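PDB 2H5N: Co-chaperone DjlA N-terminal domain-containing protein from Porphyromonas gingivalis, which is of unknown function but belongs to the TerB-like family, related to tellurite resistance proteins, and binds a magnesium ion. Local coordinates for residues A[15-27]-A[63-76]. Numbering follows the deposited sequence. Where two conformers were deposited one is given.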
# COMPACT_ATOMS: atom_id res chain seq x y z
N GLY A 15 0.84 24.90 -5.51
CA GLY A 15 0.41 23.59 -5.96
C GLY A 15 1.33 22.44 -5.55
O GLY A 15 0.85 21.37 -5.17
N GLN A 16 2.65 22.61 -5.64
CA GLN A 16 3.53 21.49 -5.26
C GLN A 16 3.64 21.33 -3.73
O GLN A 16 3.84 20.23 -3.25
CB GLN A 16 4.89 21.47 -6.03
CG GLN A 16 5.91 22.54 -5.69
CD GLN A 16 7.08 22.63 -6.70
OE1 GLN A 16 7.73 21.63 -7.05
NE2 GLN A 16 7.36 23.84 -7.16
N GLU A 17 3.46 22.42 -2.98
CA GLU A 17 3.36 22.31 -1.51
C GLU A 17 2.10 21.57 -1.08
O GLU A 17 2.18 20.70 -0.22
CB GLU A 17 3.41 23.68 -0.82
CG GLU A 17 4.83 24.25 -0.71
CD GLU A 17 4.85 25.76 -0.37
OE1 GLU A 17 3.82 26.46 -0.61
OE2 GLU A 17 5.90 26.25 0.11
N LEU A 18 0.96 21.88 -1.71
CA LEU A 18 -0.27 21.17 -1.45
C LEU A 18 -0.17 19.68 -1.78
O LEU A 18 -0.66 18.84 -1.03
CB LEU A 18 -1.41 21.80 -2.27
CG LEU A 18 -1.91 23.19 -1.80
CD1 LEU A 18 -2.97 23.74 -2.80
CD2 LEU A 18 -2.55 23.12 -0.41
N THR A 19 0.44 19.35 -2.92
CA THR A 19 0.70 17.98 -3.32
C THR A 19 1.57 17.29 -2.24
O THR A 19 1.35 16.13 -1.89
CB THR A 19 1.40 17.97 -4.71
OG1 THR A 19 0.57 18.67 -5.67
CG2 THR A 19 1.62 16.57 -5.19
N ALA A 20 2.57 18.02 -1.75
CA ALA A 20 3.46 17.51 -0.70
C ALA A 20 2.75 17.19 0.61
O ALA A 20 3.02 16.15 1.25
CB ALA A 20 4.62 18.51 -0.45
N ILE A 21 1.86 18.10 1.03
CA ILE A 21 1.05 17.91 2.22
C ILE A 21 0.22 16.63 2.14
O ILE A 21 0.28 15.76 3.04
CB ILE A 21 0.12 19.15 2.47
CG1 ILE A 21 1.00 20.37 2.86
CG2 ILE A 21 -1.00 18.83 3.53
CD1 ILE A 21 0.28 21.69 2.85
N ILE A 22 -0.50 16.48 1.05
CA ILE A 22 -1.33 15.30 0.85
C ILE A 22 -0.51 13.98 0.71
O ILE A 22 -0.94 12.95 1.22
CB ILE A 22 -2.46 15.53 -0.23
CG1 ILE A 22 -3.58 14.52 -0.02
CG2 ILE A 22 -1.97 15.40 -1.67
CD1 ILE A 22 -4.37 14.73 1.28
N LYS A 23 0.68 14.03 0.11
CA LYS A 23 1.62 12.89 0.04
C LYS A 23 2.13 12.48 1.46
O LYS A 23 2.29 11.29 1.77
CB LYS A 23 2.80 13.27 -0.89
CG LYS A 23 3.88 12.21 -1.19
CD LYS A 23 3.27 10.99 -1.91
CE LYS A 23 4.28 10.14 -2.70
NZ LYS A 23 3.70 9.56 -4.00
N MET A 24 2.36 13.46 2.32
CA MET A 24 2.75 13.16 3.70
C MET A 24 1.62 12.46 4.46
O MET A 24 1.86 11.49 5.18
CB MET A 24 3.28 14.41 4.43
CG MET A 24 4.64 14.95 3.82
SD MET A 24 6.03 13.79 4.01
CE MET A 24 5.89 12.85 2.47
N ALA A 25 0.40 12.91 4.23
CA ALA A 25 -0.81 12.38 4.85
C ALA A 25 -1.11 10.96 4.40
O ALA A 25 -1.43 10.10 5.23
CB ALA A 25 -2.00 13.29 4.55
N LYS A 26 -1.02 10.72 3.10
CA LYS A 26 -1.05 9.36 2.56
C LYS A 26 0.02 8.40 3.16
O LYS A 26 -0.27 7.26 3.53
CB LYS A 26 -0.91 9.41 1.05
CG LYS A 26 -2.25 9.64 0.30
CD LYS A 26 -1.97 9.75 -1.20
CE LYS A 26 -3.23 9.99 -1.95
NZ LYS A 26 -3.12 9.76 -3.45
N SER A 27 1.25 8.86 3.21
CA SER A 27 2.34 8.04 3.69
C SER A 27 2.09 7.66 5.14
O SER A 27 2.27 6.51 5.52
CB SER A 27 3.68 8.77 3.55
OG SER A 27 3.86 9.28 2.23
N ALA A 63 -1.97 14.36 -8.50
CA ALA A 63 -0.61 14.90 -8.63
C ALA A 63 0.35 14.28 -7.62
O ALA A 63 1.54 14.13 -7.92
CB ALA A 63 -0.60 16.41 -8.49
N SER A 64 -0.16 13.93 -6.44
CA SER A 64 0.69 13.35 -5.39
C SER A 64 1.33 11.99 -5.79
O SER A 64 2.46 11.66 -5.32
CB SER A 64 -0.06 13.29 -4.03
OG SER A 64 -1.03 12.25 -4.00
N ASP A 65 0.65 11.24 -6.65
CA ASP A 65 1.18 9.96 -7.14
C ASP A 65 2.36 10.13 -8.11
O ASP A 65 3.07 9.17 -8.38
CB ASP A 65 0.10 9.09 -7.82
CG ASP A 65 -1.17 8.94 -6.99
OD1 ASP A 65 -1.09 8.60 -5.79
OD2 ASP A 65 -2.25 9.14 -7.56
N SER A 66 2.54 11.31 -8.68
CA SER A 66 3.66 11.51 -9.61
C SER A 66 4.89 12.08 -8.92
O SER A 66 5.91 12.34 -9.58
CB SER A 66 3.25 12.40 -10.78
OG SER A 66 3.07 13.75 -10.37
N ILE A 67 4.82 12.32 -7.60
CA ILE A 67 5.99 12.81 -6.91
C ILE A 67 6.48 11.84 -5.86
O ILE A 67 5.70 11.09 -5.28
CB ILE A 67 5.84 14.24 -6.29
CG1 ILE A 67 4.78 14.26 -5.18
CG2 ILE A 67 5.73 15.33 -7.42
CD1 ILE A 67 5.20 15.09 -3.94
N GLU A 68 7.78 11.86 -5.65
CA GLU A 68 8.42 11.08 -4.62
C GLU A 68 8.11 11.60 -3.20
O GLU A 68 8.13 12.81 -2.93
CB GLU A 68 9.94 11.12 -4.85
CG GLU A 68 10.42 10.56 -6.19
CD GLU A 68 10.11 9.08 -6.34
OE1 GLU A 68 10.38 8.33 -5.37
OE2 GLU A 68 9.58 8.68 -7.40
N ALA A 69 7.90 10.67 -2.26
CA ALA A 69 7.73 11.06 -0.86
C ALA A 69 8.91 11.92 -0.40
O ALA A 69 8.73 12.88 0.34
CB ALA A 69 7.50 9.82 0.06
N SER A 70 10.11 11.63 -0.87
CA SER A 70 11.30 12.38 -0.42
C SER A 70 11.29 13.85 -0.87
O SER A 70 11.77 14.74 -0.18
CB SER A 70 12.59 11.66 -0.85
OG SER A 70 12.59 11.40 -2.24
N GLN A 71 10.68 14.10 -2.02
CA GLN A 71 10.53 15.45 -2.52
C GLN A 71 9.50 16.25 -1.76
O GLN A 71 9.66 17.47 -1.55
CB GLN A 71 10.16 15.40 -4.01
CG GLN A 71 9.79 16.73 -4.64
CD GLN A 71 10.90 17.78 -4.63
OE1 GLN A 71 12.08 17.51 -4.29
NE2 GLN A 71 10.53 19.00 -5.01
N ALA A 72 8.42 15.59 -1.34
CA ALA A 72 7.40 16.23 -0.47
C ALA A 72 8.03 16.67 0.85
O ALA A 72 7.75 17.74 1.36
CB ALA A 72 6.20 15.28 -0.23
N VAL A 73 8.88 15.82 1.41
CA VAL A 73 9.62 16.16 2.64
C VAL A 73 10.45 17.45 2.47
O VAL A 73 10.32 18.39 3.26
CB VAL A 73 10.55 14.99 3.09
CG1 VAL A 73 11.48 15.44 4.26
CG2 VAL A 73 9.72 13.69 3.47
N ALA A 74 11.30 17.48 1.44
CA ALA A 74 12.08 18.70 1.06
C ALA A 74 11.20 19.96 0.95
O ALA A 74 11.55 21.05 1.44
CB ALA A 74 12.79 18.46 -0.25
N LEU A 75 10.04 19.80 0.30
CA LEU A 75 9.09 20.92 0.10
C LEU A 75 8.45 21.43 1.40
O LEU A 75 8.28 22.62 1.57
CB LEU A 75 7.98 20.52 -0.87
CG LEU A 75 8.41 20.44 -2.32
CD1 LEU A 75 7.36 19.68 -3.14
CD2 LEU A 75 8.63 21.88 -2.84
N ILE A 76 8.15 20.52 2.33
CA ILE A 76 7.57 20.89 3.64
C ILE A 76 8.68 21.44 4.55
O ILE A 76 8.51 22.46 5.26
CB ILE A 76 6.95 19.65 4.35
CG1 ILE A 76 5.78 19.04 3.56
CG2 ILE A 76 6.50 19.99 5.75
CD1 ILE A 76 4.72 20.03 3.12
O HOH W 1 7.65 18.97 -6.68
O HOH W 2 8.15 24.88 0.16
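Helix 15-27 meets helix 69-76 at a signed crossing angle of -119°, and the axes of the two segments pass 8.6 Å apart at closest approach. Ala20 and Ala72 lie where the backbones come nearest. Their CB atoms touch at 3.6 Å, and small side chains on both helices permit this close approach. Next to them, Ile76 packs as a knob among Glu17, Ala20, Ile21 and Met24, its CD1 against CG1 of Ile21. Met24 is the reciprocal knob, set among Ala69, Ala72, Val73 and Ile76. Two bends beyond CG turn its thioether end onto helix 69-76: CE lies 3.6 Å from Ala72 CB, and SD touches Val73 CG2.

In Lys23, CG anti to the backbone N (chi1 -176°), then bends at chi2 and chi4, carry NZ past Ala69 to the turn between the helices. NZ donates to Ser64 O and Ile67 O, both at 2.8 Å. The bond to Ile67 O runs nearly straight out from the carbonyl; the one to Ser64 O is tilted 30° from the carbonyl plane. One ammonium group thus ties together the two ends of the type I turn Ser64-Ile67. Thr19 CG2 lies against Ser64 CA at 3.4 Å. NZ of Lys26 makes a weak, salt-bridging bond to OD1 of Asp65 at 3.3 Å, with further weak bonds to Leu61 O and to Ile35 O of a third subunit. At the other end, a water bridges Glu17 OE2 and Leu75 O, while Glu17 OE1 bonds Ser14 N and Arg83.

The contact packs the first helix of the all-helical TerB-like fold against turn-linked helices 54-64 and 69-77. Leu18, Ile21, Ile22 and Ala25 are covered by helices 37-47 and 81-94, and Leu115 of a second subunit packs on Met24.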